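Local coordinates for 3-carboxy-cis,cis-muconate cycloisomerase (Pseudomonas putida, PDB 1RE5), which is a homotetrameric, largely helical enzyme of the fumarase/aspartase (lyase) superfamily, at residues D[13-18]-D[122-127]; D[26-31]-D[75-80]; D[252-257]-D[265-270]; D[168-173]-D[440-445]; D[205-210]-D[219-224]. One frame throughout, in Å; residues are numbered along the deposited sequence.

Contact 1 (D[13-18]-D[122-127]); sequences PAMREI and LDLIEA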
# COMPACT_ATOMS: atom_id res chain seq x y z
N PRO D 13 -14.70 -21.44 6.02
CA PRO D 13 -15.81 -21.44 6.98
C PRO D 13 -15.45 -21.40 8.46
O PRO D 13 -16.07 -20.68 9.24
CB PRO D 13 -16.62 -22.68 6.60
CG PRO D 13 -15.63 -23.54 5.87
CD PRO D 13 -14.86 -22.54 5.05
N ALA D 14 -14.45 -22.18 8.85
CA ALA D 14 -14.03 -22.21 10.24
C ALA D 14 -13.50 -20.86 10.68
O ALA D 14 -13.74 -20.43 11.80
CB ALA D 14 -12.97 -23.26 10.43
N MET D 15 -12.76 -20.21 9.78
CA MET D 15 -12.17 -18.90 10.06
C MET D 15 -13.25 -17.82 10.14
O MET D 15 -13.18 -16.93 10.99
CB MET D 15 -11.15 -18.54 8.97
CG MET D 15 -10.28 -17.35 9.30
SD MET D 15 -8.97 -17.75 10.48
CE MET D 15 -9.71 -17.26 11.92
N ARG D 16 -14.24 -17.87 9.27
CA ARG D 16 -15.32 -16.89 9.32
C ARG D 16 -16.05 -16.99 10.65
O ARG D 16 -16.53 -15.99 11.18
CB ARG D 16 -16.33 -17.11 8.20
CG ARG D 16 -17.47 -16.09 8.19
CD ARG D 16 -17.16 -14.88 7.32
NE ARG D 16 -16.41 -13.82 7.98
CZ ARG D 16 -15.67 -12.91 7.34
NH1 ARG D 16 -15.59 -12.94 6.02
NH2 ARG D 16 -15.03 -11.96 8.01
N GLU D 17 -16.16 -18.21 11.19
CA GLU D 17 -16.85 -18.41 12.45
C GLU D 17 -16.13 -17.64 13.57
O GLU D 17 -16.76 -16.98 14.41
CB GLU D 17 -16.91 -19.90 12.79
CG GLU D 17 -17.89 -20.24 13.90
CD GLU D 17 -19.27 -19.64 13.64
OE1 GLU D 17 -19.78 -19.82 12.51
OE2 GLU D 17 -19.84 -19.00 14.55
N ILE D 18 -14.81 -17.72 13.56
CA ILE D 18 -14.02 -17.02 14.55
C ILE D 18 -14.21 -15.51 14.39
O ILE D 18 -14.38 -14.79 15.38
CB ILE D 18 -12.51 -17.32 14.40
CG1 ILE D 18 -12.23 -18.78 14.75
CG2 ILE D 18 -11.70 -16.38 15.28
CD1 ILE D 18 -10.75 -19.13 14.77
N LEU D 122 -4.73 -18.62 15.05
CA LEU D 122 -3.38 -19.13 14.92
C LEU D 122 -3.42 -20.65 14.86
O LEU D 122 -2.72 -21.27 14.06
CB LEU D 122 -2.54 -18.70 16.12
CG LEU D 122 -1.07 -18.37 15.84
CD1 LEU D 122 -0.33 -18.36 17.15
CD2 LEU D 122 -0.46 -19.39 14.90
N ASP D 123 -4.26 -21.23 15.72
CA ASP D 123 -4.43 -22.67 15.80
C ASP D 123 -4.91 -23.28 14.48
O ASP D 123 -4.44 -24.34 14.09
CB ASP D 123 -5.38 -23.04 16.96
CG ASP D 123 -4.68 -22.99 18.33
OD1 ASP D 123 -5.40 -23.02 19.37
OD2 ASP D 123 -3.43 -22.93 18.38
N LEU D 124 -5.85 -22.62 13.81
CA LEU D 124 -6.34 -23.13 12.53
C LEU D 124 -5.24 -23.09 11.48
O LEU D 124 -4.98 -24.07 10.77
CB LEU D 124 -7.51 -22.30 12.00
CG LEU D 124 -8.88 -22.45 12.65
CD1 LEU D 124 -9.94 -21.87 11.71
CD2 LEU D 124 -9.17 -23.92 12.91
N ILE D 125 -4.61 -21.92 11.38
CA ILE D 125 -3.55 -21.67 10.44
C ILE D 125 -2.41 -22.65 10.58
O ILE D 125 -1.89 -23.13 9.58
CB ILE D 125 -3.06 -20.22 10.59
CG1 ILE D 125 -4.18 -19.29 10.12
CG2 ILE D 125 -1.74 -20.01 9.83
CD1 ILE D 125 -3.84 -17.84 10.22
N GLU D 126 -2.03 -22.96 11.81
CA GLU D 126 -0.94 -23.92 12.01
C GLU D 126 -1.36 -25.31 11.54
O GLU D 126 -0.56 -26.03 10.94
CB GLU D 126 -0.51 -23.96 13.48
CG GLU D 126 0.14 -22.68 13.99
CD GLU D 126 0.88 -22.87 15.33
OE1 GLU D 126 0.28 -23.39 16.30
OE2 GLU D 126 2.08 -22.48 15.40
N ALA D 127 -2.61 -25.68 11.81
CA ALA D 127 -3.11 -26.99 11.40
C ALA D 127 -3.04 -27.09 9.89
O ALA D 127 -2.37 -27.97 9.34
CB ALA D 127 -4.55 -27.17 11.86
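Leu124 sets CG anti to its own carbonyl carbon (chi1 -74°), and an extended second torsion (chi2 -163°) carries CD1 straight out toward helix 13-18. Ile18 answers in the same way: CG1 is anti to the carbonyl carbon and the chain is extended beyond it, so the two side chains meet tip to tip, Ile18 CD1 standing 4.2 Å from Leu124 CD1. That single leucine methyl serves the whole contact. It lies 3.6 Å from Ala14 CB, and it also touches the backbone, 3.8 Å from Met15 N. Met15 SD is a looser neighbour, 4.4 Å from Leu124 CD1. Ala14, Met15 and Ile18 are spaced as neighbours on one face of their helix, and the leucine methyl rests among them. The short helical segments run almost antiparallel, at 168°, but their axes come no nearer than 10.6 Å; the gap is bridged mainly by Leu124, with no hydrogen bond between the segments. Met15 packs further on Ala121 of the same long helix 106-142 and on Ser335 of helix 319-347, while Ile18 lies on Gln117 and Asp120. On helix 106-142, Leu122 and Ile125 both touch Leu180 of helix 162-187; Leu122 also touches Phe236 and Ile125 Leu240, both of helix 231-257, so the short N-terminal helix 13-18 lies against the bundle of long helices.

Contact 2 (D[26-31]-D[75-80]); sequences QGMLDF and GNSAIP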
# COMPACT_ATOMS: atom_id res chain seq x y z
N GLN D 26 -18.09 -12.93 22.00
CA GLN D 26 -17.64 -13.95 22.94
C GLN D 26 -16.27 -13.67 23.51
O GLN D 26 -16.03 -13.91 24.70
CB GLN D 26 -17.63 -15.33 22.30
CG GLN D 26 -17.65 -16.45 23.33
CD GLN D 26 -18.82 -16.33 24.29
OE1 GLN D 26 -20.00 -16.34 23.88
NE2 GLN D 26 -18.51 -16.22 25.58
N GLY D 27 -15.36 -13.19 22.67
CA GLY D 27 -14.02 -12.90 23.14
C GLY D 27 -14.05 -11.93 24.31
O GLY D 27 -13.40 -12.15 25.33
N MET D 28 -14.80 -10.84 24.16
CA MET D 28 -14.90 -9.84 25.21
C MET D 28 -15.62 -10.38 26.45
O MET D 28 -15.19 -10.13 27.59
CB MET D 28 -15.62 -8.59 24.68
CG MET D 28 -14.81 -7.83 23.65
SD MET D 28 -15.60 -6.31 23.10
CE MET D 28 -16.65 -6.89 21.78
N LEU D 29 -16.70 -11.11 26.25
CA LEU D 29 -17.42 -11.68 27.37
C LEU D 29 -16.49 -12.63 28.13
O LEU D 29 -16.48 -12.63 29.37
CB LEU D 29 -18.67 -12.42 26.88
CG LEU D 29 -19.68 -11.45 26.26
CD1 LEU D 29 -20.82 -12.23 25.60
CD2 LEU D 29 -20.20 -10.51 27.34
N ASP D 30 -15.71 -13.42 27.40
CA ASP D 30 -14.76 -14.34 28.02
C ASP D 30 -13.83 -13.56 28.95
O ASP D 30 -13.45 -14.02 30.03
CB ASP D 30 -13.92 -15.05 26.95
CG ASP D 30 -14.64 -16.25 26.35
OD1 ASP D 30 -15.89 -16.29 26.40
OD2 ASP D 30 -13.94 -17.14 25.82
N PHE D 31 -13.47 -12.36 28.50
CA PHE D 31 -12.60 -11.49 29.28
C PHE D 31 -13.32 -11.07 30.56
O PHE D 31 -12.76 -11.19 31.65
CB PHE D 31 -12.23 -10.25 28.48
CG PHE D 31 -11.54 -9.19 29.30
CD1 PHE D 31 -10.20 -9.34 29.66
CD2 PHE D 31 -12.25 -8.07 29.74
CE1 PHE D 31 -9.57 -8.39 30.45
CE2 PHE D 31 -11.62 -7.11 30.53
CZ PHE D 31 -10.27 -7.27 30.89
N GLY D 75 -18.29 4.92 20.33
CA GLY D 75 -16.94 5.09 19.84
C GLY D 75 -16.15 3.80 19.91
O GLY D 75 -15.03 3.73 19.42
N ASN D 76 -16.73 2.78 20.53
CA ASN D 76 -16.09 1.48 20.62
C ASN D 76 -17.13 0.41 20.91
O ASN D 76 -18.32 0.70 21.02
CB ASN D 76 -14.98 1.46 21.68
CG ASN D 76 -15.51 1.62 23.09
OD1 ASN D 76 -16.51 1.00 23.46
ND2 ASN D 76 -14.83 2.44 23.89
N SER D 77 -16.69 -0.83 21.05
CA SER D 77 -17.62 -1.93 21.29
C SER D 77 -17.76 -2.32 22.76
O SER D 77 -18.80 -2.79 23.18
CB SER D 77 -17.16 -3.14 20.48
OG SER D 77 -15.78 -3.37 20.71
N ALA D 78 -16.70 -2.11 23.53
CA ALA D 78 -16.72 -2.48 24.94
C ALA D 78 -17.82 -1.84 25.78
O ALA D 78 -18.60 -2.55 26.41
CB ALA D 78 -15.36 -2.17 25.58
N ILE D 79 -17.91 -0.51 25.78
CA ILE D 79 -18.93 0.11 26.62
C ILE D 79 -20.38 -0.30 26.33
O ILE D 79 -21.15 -0.53 27.27
CB ILE D 79 -18.82 1.68 26.68
CG1 ILE D 79 -19.64 2.32 25.58
CG2 ILE D 79 -17.36 2.11 26.60
CD1 ILE D 79 -19.76 3.82 25.75
N PRO D 80 -20.79 -0.41 25.06
CA PRO D 80 -22.18 -0.81 24.87
C PRO D 80 -22.41 -2.26 25.29
O PRO D 80 -23.49 -2.62 25.75
CB PRO D 80 -22.41 -0.62 23.37
CG PRO D 80 -21.46 0.47 23.03
CD PRO D 80 -20.22 0.04 23.78
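Met28 is the residue of 26-31 that reaches Ser77 and Ala78, and the helix around it is tied on another face. Gln26 comes first: its NE2 donates to Asp30 OD1 one turn later, 2.7 Å away and almost straight at 177°, with the acceptor in the amide plane. The same NE2 is bonded to Cys57 O, and OE1 to Ala59 N; these three hydrogen bonds, two from NE2 and one to OE1, would fix the rotation of the amide. Met28 follows. Its chain runs out extended to SD and then bends (chi3 -86°), which lays the thioether end beside the serine: Met28 CE and SD each lie 3.8 Å from Ser77 OG. Sulfur also comes within 4.4 Å of Ala78 N, a packing distance only. Just before Ser77 in the chain, Asn76 OD1 accepts from Ile79 N at 3.1 Å, capping the turn that leads into helix 78-92, and Gly75, with positive phi, marks the exit from the helix before it. Ser77 packs further on Ile71 of helix 64-74, on Met110 of helix 106-142 and on Phe6 of the second subunit, while Met28 also touches Leu81, so helix 21-40 lies against the turn between helices 64-74 and 78-92.

Contact 3 (D[252-257]-D[265-270]); sequences RDISLL and VFEPSA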
# COMPACT_ATOMS: atom_id res chain seq x y z
N ARG D 252 0.29 -18.75 -9.03
CA ARG D 252 0.71 -18.24 -10.32
C ARG D 252 1.28 -19.37 -11.16
O ARG D 252 0.90 -19.56 -12.32
CB ARG D 252 1.79 -17.16 -10.16
CG ARG D 252 2.39 -16.71 -11.49
CD ARG D 252 1.50 -15.67 -12.16
NE ARG D 252 1.44 -14.49 -11.31
CZ ARG D 252 2.40 -13.56 -11.26
NH1 ARG D 252 3.48 -13.65 -12.05
NH2 ARG D 252 2.32 -12.57 -10.37
N ASP D 253 2.19 -20.14 -10.57
CA ASP D 253 2.82 -21.26 -11.26
C ASP D 253 1.80 -22.26 -11.84
O ASP D 253 1.96 -22.75 -12.96
CB ASP D 253 3.81 -21.95 -10.32
CG ASP D 253 5.06 -21.12 -10.08
OD1 ASP D 253 5.21 -20.08 -10.75
OD2 ASP D 253 5.90 -21.48 -9.22
N ILE D 254 0.75 -22.55 -11.08
CA ILE D 254 -0.28 -23.46 -11.55
C ILE D 254 -0.98 -22.86 -12.75
O ILE D 254 -1.14 -23.52 -13.78
CB ILE D 254 -1.34 -23.70 -10.47
CG1 ILE D 254 -0.67 -24.27 -9.23
CG2 ILE D 254 -2.42 -24.63 -10.98
CD1 ILE D 254 -0.05 -25.63 -9.41
N SER D 255 -1.39 -21.61 -12.64
CA SER D 255 -2.11 -20.98 -13.73
C SER D 255 -1.28 -20.95 -15.00
O SER D 255 -1.82 -21.11 -16.09
CB SER D 255 -2.57 -19.57 -13.35
OG SER D 255 -1.49 -18.66 -13.37
N LEU D 256 0.03 -20.77 -14.87
CA LEU D 256 0.90 -20.75 -16.06
C LEU D 256 1.10 -22.15 -16.63
O LEU D 256 1.23 -22.32 -17.85
CB LEU D 256 2.26 -20.13 -15.73
CG LEU D 256 2.19 -18.63 -15.48
CD1 LEU D 256 3.44 -18.18 -14.79
CD2 LEU D 256 2.00 -17.90 -16.80
N LEU D 257 1.11 -23.15 -15.75
CA LEU D 257 1.27 -24.53 -16.18
C LEU D 257 -0.03 -25.05 -16.79
O LEU D 257 -0.01 -26.01 -17.58
CB LEU D 257 1.72 -25.43 -15.02
CG LEU D 257 3.12 -25.16 -14.47
CD1 LEU D 257 3.45 -26.12 -13.35
CD2 LEU D 257 4.13 -25.32 -15.59
N VAL D 265 0.42 -29.12 -15.86
CA VAL D 265 -0.15 -29.43 -14.56
C VAL D 265 -1.53 -28.83 -14.55
O VAL D 265 -1.75 -27.79 -15.15
CB VAL D 265 0.71 -28.82 -13.41
CG1 VAL D 265 -0.04 -28.89 -12.10
CG2 VAL D 265 2.02 -29.58 -13.29
N PHE D 266 -2.47 -29.48 -13.87
CA PHE D 266 -3.84 -28.98 -13.83
C PHE D 266 -4.46 -29.07 -12.45
O PHE D 266 -4.12 -29.96 -11.66
CB PHE D 266 -4.73 -29.79 -14.77
CG PHE D 266 -4.29 -29.80 -16.19
CD1 PHE D 266 -4.84 -28.90 -17.10
CD2 PHE D 266 -3.33 -30.70 -16.62
CE1 PHE D 266 -4.44 -28.91 -18.42
CE2 PHE D 266 -2.92 -30.72 -17.95
CZ PHE D 266 -3.49 -29.82 -18.85
N GLU D 267 -5.38 -28.15 -12.17
CA GLU D 267 -6.10 -28.16 -10.92
C GLU D 267 -7.06 -29.35 -11.00
O GLU D 267 -7.44 -29.77 -12.09
CB GLU D 267 -6.91 -26.89 -10.77
CG GLU D 267 -6.16 -25.73 -10.21
CD GLU D 267 -7.08 -24.55 -10.00
OE1 GLU D 267 -8.26 -24.77 -9.66
OE2 GLU D 267 -6.62 -23.40 -10.17
N PRO D 268 -7.47 -29.90 -9.86
CA PRO D 268 -8.38 -31.04 -9.86
C PRO D 268 -9.70 -30.76 -10.54
O PRO D 268 -10.00 -29.62 -10.90
CB PRO D 268 -8.60 -31.29 -8.37
CG PRO D 268 -7.40 -30.74 -7.73
CD PRO D 268 -7.16 -29.48 -8.49
N SER D 269 -10.49 -31.83 -10.67
CA SER D 269 -11.84 -31.83 -11.25
C SER D 269 -11.87 -32.21 -12.73
O SER D 269 -12.26 -31.40 -13.58
CB SER D 269 -12.53 -30.48 -11.04
OG SER D 269 -13.93 -30.59 -11.14
N ALA D 270 -11.47 -33.46 -13.03
CA ALA D 270 -11.44 -34.00 -14.40
C ALA D 270 -10.37 -33.33 -15.27
O ALA D 270 -9.62 -32.47 -14.79
CB ALA D 270 -12.84 -33.86 -15.05
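Leu257 and Val265 meet at a slant. The extended chain of the leucine lays Leu257 CD1 3.7 Å from Val265 CG2, while nearer the backbone Leu257 CB is 3.9 Å from Val265 CB, so the valine is met both by the root of the leucine and by one of its methyls. One turn back, Ile254 meets Glu267 at about a right angle. The branch used is CG2, the methyl that stands anti to the backbone N of Ile254, and it approaches the middle of the glutamate chain, 4.0 Å from Glu267 CG. The other arm of the isoleucine serves the valine instead, Ile254 CD1 lying 4.2 Å from Val265 CG1. Contact with Ile254 is therefore made by the aliphatic part of Glu267, whose extended chain carries the carboxylate onward: each oxygen accepts from a backbone N-H near the start of helix 286-307, OE1 from Gly287 N and OE2 from Ala288 N. No hydrogen bond joins the two segments. Within the helix, Arg252 O accepts from both Leu256 N and Ser255 OG, the latter at 2.8 Å. Another side of the helix meets the third subunit, Asp253 OD1 bonding His313 N of that subunit, while Phe266 pairs by its backbone with Glu349 in a small two-stranded antiparallel sheet. Ser269 and Ala270 are poorly ordered and lead into the loop that carries the GSSxMPxKxNP motif characteristic of this superfamily, a signature that ends at Pro285, which touches Glu267.

Contact 4 (D[168-173]-D[440-445]); sequences GVLGAL and RAVSEH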
# COMPACT_ATOMS: atom_id res chain seq x y z
N GLY D 168 10.31 -26.07 -3.34
CA GLY D 168 10.50 -24.67 -2.98
C GLY D 168 9.31 -24.12 -2.20
O GLY D 168 9.48 -23.34 -1.27
N VAL D 169 8.09 -24.52 -2.58
CA VAL D 169 6.92 -24.05 -1.87
C VAL D 169 6.97 -24.67 -0.48
O VAL D 169 6.70 -23.99 0.51
CB VAL D 169 5.60 -24.45 -2.57
CG1 VAL D 169 4.41 -23.92 -1.76
CG2 VAL D 169 5.57 -23.87 -3.98
N LEU D 170 7.34 -25.95 -0.41
CA LEU D 170 7.47 -26.63 0.88
C LEU D 170 8.46 -25.87 1.76
O LEU D 170 8.16 -25.56 2.91
CB LEU D 170 7.97 -28.07 0.70
CG LEU D 170 8.18 -28.86 2.01
CD1 LEU D 170 6.86 -28.93 2.80
CD2 LEU D 170 8.70 -30.26 1.71
N GLY D 171 9.63 -25.55 1.21
CA GLY D 171 10.61 -24.82 1.98
C GLY D 171 10.03 -23.56 2.60
O GLY D 171 10.18 -23.34 3.79
N ALA D 172 9.38 -22.73 1.79
CA ALA D 172 8.80 -21.49 2.28
C ALA D 172 7.81 -21.77 3.39
O ALA D 172 7.86 -21.11 4.43
CB ALA D 172 8.10 -20.77 1.14
N LEU D 173 6.92 -22.74 3.18
CA LEU D 173 5.92 -23.08 4.20
C LEU D 173 6.54 -23.49 5.54
O LEU D 173 6.03 -23.14 6.61
CB LEU D 173 4.99 -24.19 3.69
CG LEU D 173 4.00 -23.79 2.59
CD1 LEU D 173 3.06 -24.93 2.30
CD2 LEU D 173 3.21 -22.58 3.02
N ARG D 440 16.54 -32.35 0.73
CA ARG D 440 16.81 -31.42 1.82
C ARG D 440 15.54 -30.76 2.34
O ARG D 440 15.34 -30.66 3.54
CB ARG D 440 17.78 -30.35 1.34
CG ARG D 440 19.09 -30.88 0.83
CD ARG D 440 19.98 -29.72 0.46
NE ARG D 440 21.24 -29.74 1.18
CZ ARG D 440 21.80 -28.67 1.74
NH1 ARG D 440 21.21 -27.48 1.67
NH2 ARG D 440 22.96 -28.77 2.35
N ALA D 441 14.69 -30.30 1.43
CA ALA D 441 13.45 -29.65 1.83
C ALA D 441 12.54 -30.58 2.62
O ALA D 441 12.00 -30.19 3.66
CB ALA D 441 12.71 -29.13 0.60
N VAL D 442 12.36 -31.80 2.13
CA VAL D 442 11.50 -32.78 2.80
C VAL D 442 12.12 -33.15 4.13
O VAL D 442 11.44 -33.29 5.13
CB VAL D 442 11.32 -34.04 1.95
CG1 VAL D 442 10.59 -35.12 2.74
CG2 VAL D 442 10.54 -33.69 0.69
N SER D 443 13.44 -33.28 4.12
CA SER D 443 14.19 -33.61 5.33
C SER D 443 13.87 -32.58 6.43
O SER D 443 13.42 -32.93 7.51
CB SER D 443 15.68 -33.59 5.02
OG SER D 443 16.43 -33.88 6.18
N GLU D 444 14.11 -31.32 6.12
CA GLU D 444 13.85 -30.23 7.04
C GLU D 444 12.39 -30.20 7.51
O GLU D 444 12.10 -29.83 8.64
CB GLU D 444 14.22 -28.92 6.37
CG GLU D 444 14.68 -27.88 7.32
CD GLU D 444 15.17 -26.65 6.60
OE1 GLU D 444 14.32 -25.94 5.98
OE2 GLU D 444 16.39 -26.39 6.66
N HIS D 445 11.48 -30.57 6.62
CA HIS D 445 10.06 -30.61 6.94
C HIS D 445 9.81 -31.65 8.03
O HIS D 445 8.99 -31.44 8.92
CB HIS D 445 9.23 -30.93 5.68
CG HIS D 445 7.84 -31.40 5.98
ND1 HIS D 445 6.88 -30.59 6.55
CD2 HIS D 445 7.26 -32.61 5.81
CE1 HIS D 445 5.77 -31.28 6.72
NE2 HIS D 445 5.97 -32.51 6.28
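Near-parallel packing of helix 162-187, one of the long helices of the core bundle, against the C-terminal helix 434-449 is made here through Leu170, which lies against a patch of Ala441, Val442 and His445, residues of adjacent turns. The helices cross at 30°, and the axes of the two short segments approach to 9.1 Å. Leu170 CG is anti to the backbone N (chi1 178°), and the two methyls then divide the work. CD2 heads into the helix backbone: Leu170 CD2 is 3.8 Å from Ala441 O and 3.9 Å from Val442 CA. It also meets the valine side chain, 4.0 Å from Val442 CG2, and lies near the root of the histidine, 4.1 Å from His445 CB. CD1 turns instead to the imidazole, approaching it obliquely, with Leu170 CD1 4.1 Å from His445 ND1; the two side chains cross at about a right angle. Gly171 brings only backbone toward Ala441, and both residues are small at this point of the interface. Ala172 packs on Gln229 of the third subunit and Arg440 on Pro222 of the same subunit. Val442 touches Ser137 of helix 106-142. The contact is van der Waals packing round an apolar leucine, with no hydrogen bond between the segments: Ala441 O, although brushed by the leucine methyl, accepts from His445 N within its own helix. His445 offers CB and the CG/ND1 part of the ring to Leu170 while its NE2 is bonded to Asp134 OD1, a bond that would fix the rotation of the buried imidazole.

Contact 5 (D[205-210]-D[219-224]); sequences KAMPVA and LTLPEQ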
# COMPACT_ATOMS: atom_id res chain seq x y z
N LYS D 205 -3.86 -4.36 44.63
CA LYS D 205 -4.37 -5.65 44.16
C LYS D 205 -4.16 -5.79 42.65
O LYS D 205 -4.58 -6.78 42.04
CB LYS D 205 -5.87 -5.79 44.46
CG LYS D 205 -6.24 -5.80 45.92
CD LYS D 205 -5.67 -7.02 46.65
CE LYS D 205 -6.24 -7.13 48.06
NZ LYS D 205 -5.75 -8.33 48.81
N ALA D 206 -3.51 -4.79 42.06
CA ALA D 206 -3.25 -4.74 40.62
C ALA D 206 -2.55 -5.98 40.05
O ALA D 206 -3.14 -6.74 39.26
CB ALA D 206 -2.44 -3.49 40.28
N MET D 207 -1.29 -6.20 40.44
CA MET D 207 -0.53 -7.35 39.96
C MET D 207 -1.19 -8.69 40.29
O MET D 207 -1.21 -9.60 39.46
CB MET D 207 0.89 -7.32 40.50
CG MET D 207 1.74 -6.23 39.89
SD MET D 207 1.70 -6.32 38.09
CE MET D 207 2.80 -7.71 37.82
N PRO D 208 -1.72 -8.83 41.51
CA PRO D 208 -2.36 -10.10 41.85
C PRO D 208 -3.52 -10.38 40.91
O PRO D 208 -3.65 -11.49 40.39
CB PRO D 208 -2.81 -9.89 43.29
CG PRO D 208 -1.75 -8.98 43.83
CD PRO D 208 -1.59 -7.97 42.71
N VAL D 209 -4.34 -9.37 40.67
CA VAL D 209 -5.48 -9.55 39.78
C VAL D 209 -4.99 -9.84 38.36
O VAL D 209 -5.54 -10.70 37.67
CB VAL D 209 -6.39 -8.29 39.77
CG1 VAL D 209 -7.49 -8.44 38.74
CG2 VAL D 209 -7.00 -8.09 41.15
N ALA D 210 -3.96 -9.11 37.95
CA ALA D 210 -3.36 -9.26 36.63
C ALA D 210 -2.90 -10.69 36.35
O ALA D 210 -3.28 -11.30 35.35
CB ALA D 210 -2.18 -8.30 36.48
N LEU D 219 -3.14 -16.95 29.06
CA LEU D 219 -2.37 -16.00 28.29
C LEU D 219 -1.20 -15.54 29.15
O LEU D 219 -1.29 -15.53 30.37
CB LEU D 219 -3.21 -14.77 27.94
CG LEU D 219 -4.39 -14.95 27.00
CD1 LEU D 219 -5.07 -13.59 26.82
CD2 LEU D 219 -3.92 -15.50 25.66
N THR D 220 -0.12 -15.14 28.51
CA THR D 220 1.03 -14.65 29.24
C THR D 220 0.75 -13.21 29.68
O THR D 220 -0.06 -12.50 29.08
CB THR D 220 2.28 -14.67 28.36
OG1 THR D 220 2.48 -15.99 27.88
CG2 THR D 220 3.51 -14.22 29.16
N LEU D 221 1.43 -12.78 30.73
CA LEU D 221 1.32 -11.43 31.23
C LEU D 221 2.52 -10.70 30.61
O LEU D 221 3.67 -11.10 30.80
CB LEU D 221 1.42 -11.44 32.76
CG LEU D 221 1.16 -10.10 33.43
CD1 LEU D 221 -0.27 -9.70 33.19
CD2 LEU D 221 1.44 -10.19 34.92
N PRO D 222 2.27 -9.63 29.84
CA PRO D 222 3.35 -8.86 29.20
C PRO D 222 4.13 -8.03 30.21
O PRO D 222 3.65 -7.79 31.32
CB PRO D 222 2.61 -7.99 28.20
CG PRO D 222 1.34 -7.68 28.94
CD PRO D 222 0.95 -9.03 29.52
N GLU D 223 5.32 -7.56 29.84
CA GLU D 223 6.10 -6.75 30.76
C GLU D 223 5.29 -5.52 31.20
O GLU D 223 5.44 -5.03 32.32
CB GLU D 223 7.43 -6.31 30.12
CG GLU D 223 7.38 -5.10 29.17
CD GLU D 223 6.70 -5.38 27.82
OE1 GLU D 223 6.13 -6.47 27.61
OE2 GLU D 223 6.74 -4.47 26.96
N GLN D 224 4.41 -5.05 30.31
CA GLN D 224 3.57 -3.89 30.58
C GLN D 224 2.41 -3.86 29.61
O GLN D 224 2.43 -4.56 28.60
CB GLN D 224 4.38 -2.60 30.42
CG GLN D 224 5.09 -2.45 29.08
CD GLN D 224 6.09 -1.30 29.07
OE1 GLN D 224 7.12 -1.35 28.38
NE2 GLN D 224 5.79 -0.25 29.83
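Ala210 and Leu221 face each other with CA atoms 7.5 Å apart, the first turn of helix 206-217 lying beside an extended stretch of chain without regular structure. Leu221 carries the contact with both methyls. Setting CG anti to the backbone N (chi1 -174°), it stretches from the loop to the helix: Leu221 CD1 is 4.1 Å from Ala210 CB and 4.0 Å from Ala210 O, touching side chain and carbonyl together. Leu221 CD2 turns to the methionine one turn earlier and lies 4.1 Å from Met207 CE. Met207 gets there by folding back at chi2 (-53°) and chi3 (-77°), so that only its terminal methyl arrives, and the two side chains meet at a slant. Within the helical lyase-family fold, the loop between helix 206-217 and the long helix 231-257 here runs back beside the start of the former. Thr220 makes backbone hydrogen bonds with Leu188 and Leu190, and Leu219 packs on Leu116 and Val115 of helix 106-142. Across the subunit boundary, Met207 packs on Arg440 of the third subunit, while Glu223 OE2 forms a salt bridge with Arg175 of that same subunit.

The five contacts are spread along an elongated helical subunit, and none touches another within the subunit. Contacts 2 and 5 lie towards one end, their centres 20 Å apart, whereas contact 3 lies on the other side of the chain's centre, 44 Å from contact 2 and 51 Å from contact 5. Contact 1 is nearest the middle, about 12 Å from the chain's centre. Contacts 3 and 4 approach to about 6 Å between nearest atoms. Contacts 3, 4 and 5 all border the third subunit; residues 222-224 and 440-445 meet across that boundary. The two dithiothreitol sites, at Thr296-Gly300 and Ser303-Ala307, lie on helix 286-307, near whose start Glu267 of contact 3 accepts two backbone hydrogen bonds.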